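Side-chain contacts in diaminobutyrate-pyruvate transaminase and L-2,4-diaminobutyrate decarboxylase (Vibrio parahaemolyticus, PDB 2QMA), which probably decarboxylates L-2,4-diaminobutyrate with the help of pyridoxal 5'-phosphate through this C-terminal domain, while the full-length protein probably also has transaminase activity: residues A35-M38 with S39-S43; D133-S136 with S137-V141. All coordinates share one frame; numbering follows the deposited sequence.

Contact 1: residues A35-M38 with S39-S43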
ATOM      1  N   ALA A  35      13.733  19.058 -11.875  1.00 17.71           N
ATOM      2  CA  ALA A  35      15.133  18.825 -11.511  1.00 17.43           C
ATOM      3  C   ALA A  35      15.578  19.746 -10.369  1.00 17.87           C
ATOM      4  O   ALA A  35      16.209  19.298  -9.405  1.00 17.48           O
ATOM      5  CB  ALA A  35      16.017  19.012 -12.736  1.00 18.35           C
ATOM      6  N   SER A  36      15.211  21.025 -10.472  1.00 17.68           N
ATOM      7  CA  SER A  36      15.577  22.026  -9.483  1.00 17.80           C
ATOM      8  C   SER A  36      14.980  21.725  -8.104  1.00 17.49           C
ATOM      9  O   SER A  36      15.660  21.889  -7.077  1.00 17.89           O
ATOM     10  CB  SER A  36      15.143  23.411  -9.971  1.00 17.72           C
ATOM     11  OG  SER A  36      15.510  24.408  -9.043  1.00 20.06           O
ATOM     12  N   VAL A  37      13.716  21.281  -8.079  1.00 16.79           N
ATOM     13  CA  VAL A  37      13.027  20.952  -6.822  1.00 16.54           C
ATOM     14  C   VAL A  37      13.611  19.693  -6.124  1.00 16.52           C
ATOM     15  O   VAL A  37      13.885  19.689  -4.921  1.00 16.50           O
ATOM     16  CB  VAL A  37      11.475  20.816  -7.049  1.00 16.04           C
ATOM     17  CG1 VAL A  37      10.765  20.181  -5.841  1.00 15.93           C
ATOM     18  CG2 VAL A  37      10.854  22.181  -7.421  1.00 17.55           C
HETATM   19  N   MSE A  38      13.819  18.657  -6.919  1.00 16.17           N
HETATM   20  CA  MSE A  38      14.388  17.402  -6.472  1.00 16.02           C
HETATM   21  C   MSE A  38      15.816  17.606  -6.000  1.00 15.88           C
HETATM   22  O   MSE A  38      16.180  17.077  -4.967  1.00 15.70           O
HETATM   23  CB  MSE A  38      14.328  16.385  -7.606  1.00 15.84           C
HETATM   24  CG  MSE A  38      12.907  15.990  -8.011  1.00 16.30           C
HETATM   25 SE   MSE A  38      11.603  15.785  -6.567  0.70 18.41          SE
HETATM   26  CE  MSE A  38      10.107  16.759  -7.406  1.00 18.34           C
ATOM     27  N   SER A  39      16.625  18.363  -6.750  1.00 16.54           N
ATOM     28  CA  SER A  39      17.971  18.692  -6.296  1.00 17.44           C
ATOM     29  C   SER A  39      17.942  19.450  -4.944  1.00 17.08           C
ATOM     30  O   SER A  39      18.737  19.156  -4.056  1.00 16.30           O
ATOM     31  CB  SER A  39      18.751  19.459  -7.378  1.00 18.18           C
ATOM     32  OG  SER A  39      19.190  18.566  -8.403  1.00 23.70           O
ATOM     33  N   HIS A  40      17.021  20.416  -4.805  1.00 17.64           N
ATOM     34  CA  HIS A  40      16.757  21.101  -3.526  1.00 17.82           C
ATOM     35  C   HIS A  40      16.465  20.096  -2.402  1.00 17.98           C
ATOM     36  O   HIS A  40      17.028  20.181  -1.311  1.00 17.72           O
ATOM     37  CB  HIS A  40      15.583  22.090  -3.640  1.00 18.19           C
ATOM     38  CG  HIS A  40      15.460  23.005  -2.460  1.00 19.20           C
ATOM     39  ND1 HIS A  40      16.139  24.203  -2.375  1.00 20.96           N
ATOM     40  CD2 HIS A  40      14.780  22.879  -1.295  1.00 21.65           C
ATOM     41  CE1 HIS A  40      15.870  24.779  -1.215  1.00 23.09           C
ATOM     42  NE2 HIS A  40      15.047  23.994  -0.540  1.00 20.67           N
ATOM     43  N   THR A  41      15.565  19.155  -2.686  1.00 17.30           N
ATOM     44  CA  THR A  41      15.101  18.193  -1.693  1.00 17.35           C
ATOM     45  C   THR A  41      16.258  17.267  -1.312  1.00 17.19           C
ATOM     46  O   THR A  41      16.440  16.959  -0.141  1.00 18.09           O
ATOM     47  CB  THR A  41      13.904  17.357  -2.235  1.00 16.75           C
ATOM     48  OG1 THR A  41      12.897  18.240  -2.743  1.00 17.25           O
ATOM     49  CG2 THR A  41      13.282  16.508  -1.139  1.00 18.21           C
ATOM     50  N   THR A  42      17.045  16.846  -2.300  1.00 17.45           N
ATOM     51  CA  THR A  42      18.201  15.967  -2.053  1.00 17.63           C
ATOM     52  C   THR A  42      19.202  16.702  -1.143  1.00 17.28           C
ATOM     53  O   THR A  42      19.726  16.134  -0.161  1.00 15.56           O
ATOM     54  CB  THR A  42      18.851  15.502  -3.398  1.00 17.84           C
ATOM     55  OG1 THR A  42      17.968  14.584  -4.063  1.00 19.58           O
ATOM     56  CG2 THR A  42      20.215  14.782  -3.182  1.00 17.08           C
ATOM     57  N   SER A  43      19.430  17.980  -1.453  1.00 17.89           N
ATOM     58  CA  SER A  43      20.284  18.837  -0.636  1.00 18.89           C
ATOM     59  C   SER A  43      19.750  18.971   0.805  1.00 18.61           C
ATOM     60  O   SER A  43      20.525  18.853   1.758  1.00 18.70           O
ATOM     61  CB  SER A  43      20.453  20.208  -1.289  1.00 19.53           C
ATOM     62  OG  SER A  43      21.126  21.050  -0.396  1.00 22.57           O
TER

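Contact 2: residues D133-S136 with S137-V141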
ATOM      1  N   ASP A 133      -2.074  -0.567 -19.701  1.00 15.71           N
ATOM      2  CA  ASP A 133      -2.155   0.850 -20.185  1.00 15.46           C
ATOM      3  C   ASP A 133      -1.987   1.951 -19.132  1.00 16.20           C
ATOM      4  O   ASP A 133      -2.247   3.133 -19.413  1.00 14.97           O
ATOM      5  CB  ASP A 133      -3.417   1.094 -21.040  1.00 16.02           C
ATOM      6  CG  ASP A 133      -4.716   0.992 -20.251  1.00 17.97           C
ATOM      7  OD1 ASP A 133      -4.715   0.536 -19.088  1.00 20.78           O
ATOM      8  OD2 ASP A 133      -5.765   1.380 -20.825  1.00 20.63           O
ATOM      9  N   GLN A 134      -1.623   1.559 -17.902  1.00 14.98           N
ATOM     10  CA  GLN A 134      -1.240   2.495 -16.837  1.00 14.95           C
ATOM     11  C   GLN A 134       0.142   2.143 -16.296  1.00 14.48           C
ATOM     12  O   GLN A 134       0.652   2.800 -15.403  1.00 14.54           O
ATOM     13  CB  GLN A 134      -2.259   2.442 -15.669  1.00 14.58           C
ATOM     14  CG  GLN A 134      -3.667   2.911 -15.981  1.00 16.18           C
ATOM     15  CD  GLN A 134      -4.580   2.721 -14.739  1.00 16.87           C
ATOM     16  OE1 GLN A 134      -4.886   3.668 -14.055  1.00 20.36           O
ATOM     17  NE2 GLN A 134      -4.880   1.492 -14.404  1.00 18.91           N
ATOM     18  N   ALA A 135       0.765   1.114 -16.865  1.00 15.29           N
ATOM     19  CA  ALA A 135       1.978   0.501 -16.315  1.00 14.87           C
ATOM     20  C   ALA A 135       2.588  -0.469 -17.332  1.00 15.52           C
ATOM     21  O   ALA A 135       2.627  -1.685 -17.110  1.00 15.34           O
ATOM     22  CB  ALA A 135       1.646  -0.239 -14.996  1.00 15.09           C
ATOM     23  N   SER A 136       3.136   0.081 -18.419  1.00 14.14           N
ATOM     24  CA  SER A 136       3.413  -0.719 -19.590  1.00 15.25           C
ATOM     25  C   SER A 136       4.686  -1.539 -19.385  1.00 15.30           C
ATOM     26  O   SER A 136       4.631  -2.777 -19.367  1.00 16.88           O
ATOM     27  CB  SER A 136       3.497   0.190 -20.825  1.00 14.69           C
ATOM     28  OG  SER A 136       4.293   1.288 -20.507  1.00 14.00           O
ATOM     29  N   SER A 137       5.809  -0.850 -19.182  1.00 15.04           N
ATOM     30  CA  SER A 137       7.072  -1.530 -18.842  1.00 14.43           C
ATOM     31  C   SER A 137       7.023  -2.097 -17.406  1.00 14.21           C
ATOM     32  O   SER A 137       7.621  -3.148 -17.123  1.00 14.71           O
ATOM     33  CB  SER A 137       8.261  -0.591 -19.005  1.00 13.54           C
ATOM     34  OG  SER A 137       8.133   0.541 -18.167  1.00 13.48           O
ATOM     35  N   ALA A 138       6.266  -1.429 -16.541  1.00 13.02           N
ATOM     36  CA  ALA A 138       6.205  -1.772 -15.114  1.00 13.71           C
ATOM     37  C   ALA A 138       5.557  -3.143 -14.917  1.00 13.40           C
ATOM     38  O   ALA A 138       6.043  -3.952 -14.157  1.00 12.73           O
ATOM     39  CB  ALA A 138       5.468  -0.724 -14.346  1.00 12.77           C
ATOM     40  N   THR A 139       4.512  -3.430 -15.694  1.00 14.22           N
ATOM     41  CA  THR A 139       3.839  -4.739 -15.576  1.00 14.52           C
ATOM     42  C   THR A 139       4.834  -5.861 -15.797  1.00 13.77           C
ATOM     43  O   THR A 139       4.840  -6.838 -15.057  1.00 11.70           O
ATOM     44  CB  THR A 139       2.681  -4.842 -16.553  1.00 13.96           C
ATOM     45  OG1 THR A 139       1.643  -3.958 -16.093  1.00 18.37           O
ATOM     46  CG2 THR A 139       2.164  -6.275 -16.599  1.00 16.99           C
ATOM     47  N   TYR A 140       5.687  -5.703 -16.810  1.00 13.32           N
ATOM     48  CA  TYR A 140       6.632  -6.754 -17.136  1.00 14.70           C
ATOM     49  C   TYR A 140       7.757  -6.820 -16.100  1.00 14.58           C
ATOM     50  O   TYR A 140       8.212  -7.912 -15.776  1.00 15.06           O
ATOM     51  CB  TYR A 140       7.196  -6.531 -18.528  1.00 15.87           C
ATOM     52  CG  TYR A 140       6.198  -6.598 -19.647  1.00 16.12           C
ATOM     53  CD1 TYR A 140       5.301  -7.662 -19.766  1.00 17.47           C
ATOM     54  CD2 TYR A 140       6.183  -5.610 -20.633  1.00 18.48           C
ATOM     55  CE1 TYR A 140       4.410  -7.717 -20.835  1.00 18.49           C
ATOM     56  CE2 TYR A 140       5.305  -5.677 -21.707  1.00 16.37           C
ATOM     57  CZ  TYR A 140       4.428  -6.704 -21.793  1.00 16.98           C
ATOM     58  OH  TYR A 140       3.556  -6.736 -22.865  1.00 17.88           O
ATOM     59  N   VAL A 141       8.180  -5.658 -15.577  1.00 14.35           N
ATOM     60  CA  VAL A 141       9.166  -5.608 -14.479  1.00 14.08           C
ATOM     61  C   VAL A 141       8.659  -6.409 -13.283  1.00 13.81           C
ATOM     62  O   VAL A 141       9.370  -7.282 -12.796  1.00 12.80           O
ATOM     63  CB  VAL A 141       9.533  -4.165 -14.057  1.00 14.18           C
ATOM     64  CG1 VAL A 141      10.336  -4.119 -12.738  1.00 15.06           C
ATOM     65  CG2 VAL A 141      10.328  -3.443 -15.231  1.00 14.12           C
TER

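Contact 1: residues A35-M38 with S39-S43
Thr41 reaches back one turn of helix 32-51 and grips the carbonyl oxygen of Val37 twice. The first bond is the ordinary helical one, Thr41 N to Val37 O at 2.8 Å. The second comes from the hydroxyl, Thr41 OG1 to Val37 O, also 2.8 Å, and its donor sits 41° out of the carbonyl plane, above it rather than on a lone pair. A chi1 of -52° makes this possible, since it sets OG1 beside the backbone N and swings the methyl CG2 anti to it. Ser39 adopts the same kind of rotamer (chi1 -76°), but its hydroxyl bond is weak: Ser39 OG to Ala35 O measures 3.2 Å, against 2.8 Å for Ser39 N to the same oxygen. The remaining main-chain bonds, His40 to Ser36 and Thr42 to Met38, continue the regular helical ladder.

Van der Waals contacts of side-chain carbons with oxygens add little. Val37 CG1 lies 4.2 Å from Thr41 OG1, and CB of His40 comes within 3.2 Å of Val37 O, while the imidazole turns outward to bond Asp85 through NE2. Ser36 OG likewise leaves the turn for Lys81. Both of these partners lie on helix 80-92, whose Ile84 touches Val37 and Thr41.

The chemistry implies a helix that satisfies the buried Thr41 hydroxyl with its own backbone and sends His40 and Ser36 to a neighbouring helix for polar partners, while selenomethionine Met38 and Thr41 pack on Val116 and Met121 of the second subunit.

Contact 2: residues D133-S136 with S137-V141
Ala135 O receives both hydrogen bonds that Thr139 sends across the start of helix 136-152. Of the two, the hydroxyl has the shorter approach: Thr139 OG1 lies 2.7 Å from Ala135 O, in the carbonyl plane, with a C=O...donor angle of 153°. The amide is less well aligned, Thr139 N to Ala135 O being 2.9 Å with the donor 46° out of that plane. Thr139 has OG1 beside its own backbone N (chi1 -70°), which brings hydroxyl and amide to one acceptor. Although partly exposed, this residue is therefore firmly bonded.

Close packing is found on the buried flank. The methyls of Ala135 and Ala138 touch at 3.9 Å (CB to CB), and Met129 and Phe375 pack against Ala138. The hydroxyls of Ser136 and Ser137 turn another way, to backbone oxygens of the second subunit: Ser136 OG to Asn94 O and Ser137 OG to Val91 O.

The looser part is that of Tyr140, which is partly exposed. Its CD2 passes 3.5 Å from Ser136 O, an oblique approach without a hydrogen bond. The phenol ring has other company, meeting Trp132 and packing on Pro61 of the second subunit.

The contact thus places two donors of one threonine on the Ala135 carbonyl, where the loop runs into helix 136-152, which would restrain the path of the chain there. The serine hydroxyls are left to join this region to the partner chain, consistent with a helix start that is part of the dimer interface.

Contact 1 comes first along the chain, within helix 32-51 nearer the N-terminus, and contact 2 follows at the loop that leads into helix 136-152. Their centres are 27 Å apart and their nearest atoms about 19 Å, with no touch between them. The centre of contact 1 lies 30 Å from that of the chain and the centre of contact 2 lies 25 Å from it, both away from the predicted cofactor lysine. Neither includes a strand of the seven-stranded mixed sheet. Contact 2 belongs to the conserved pyridoxal-dependent decarboxylase domain. What they share is the second subunit, so two separate helices contribute to dimer association.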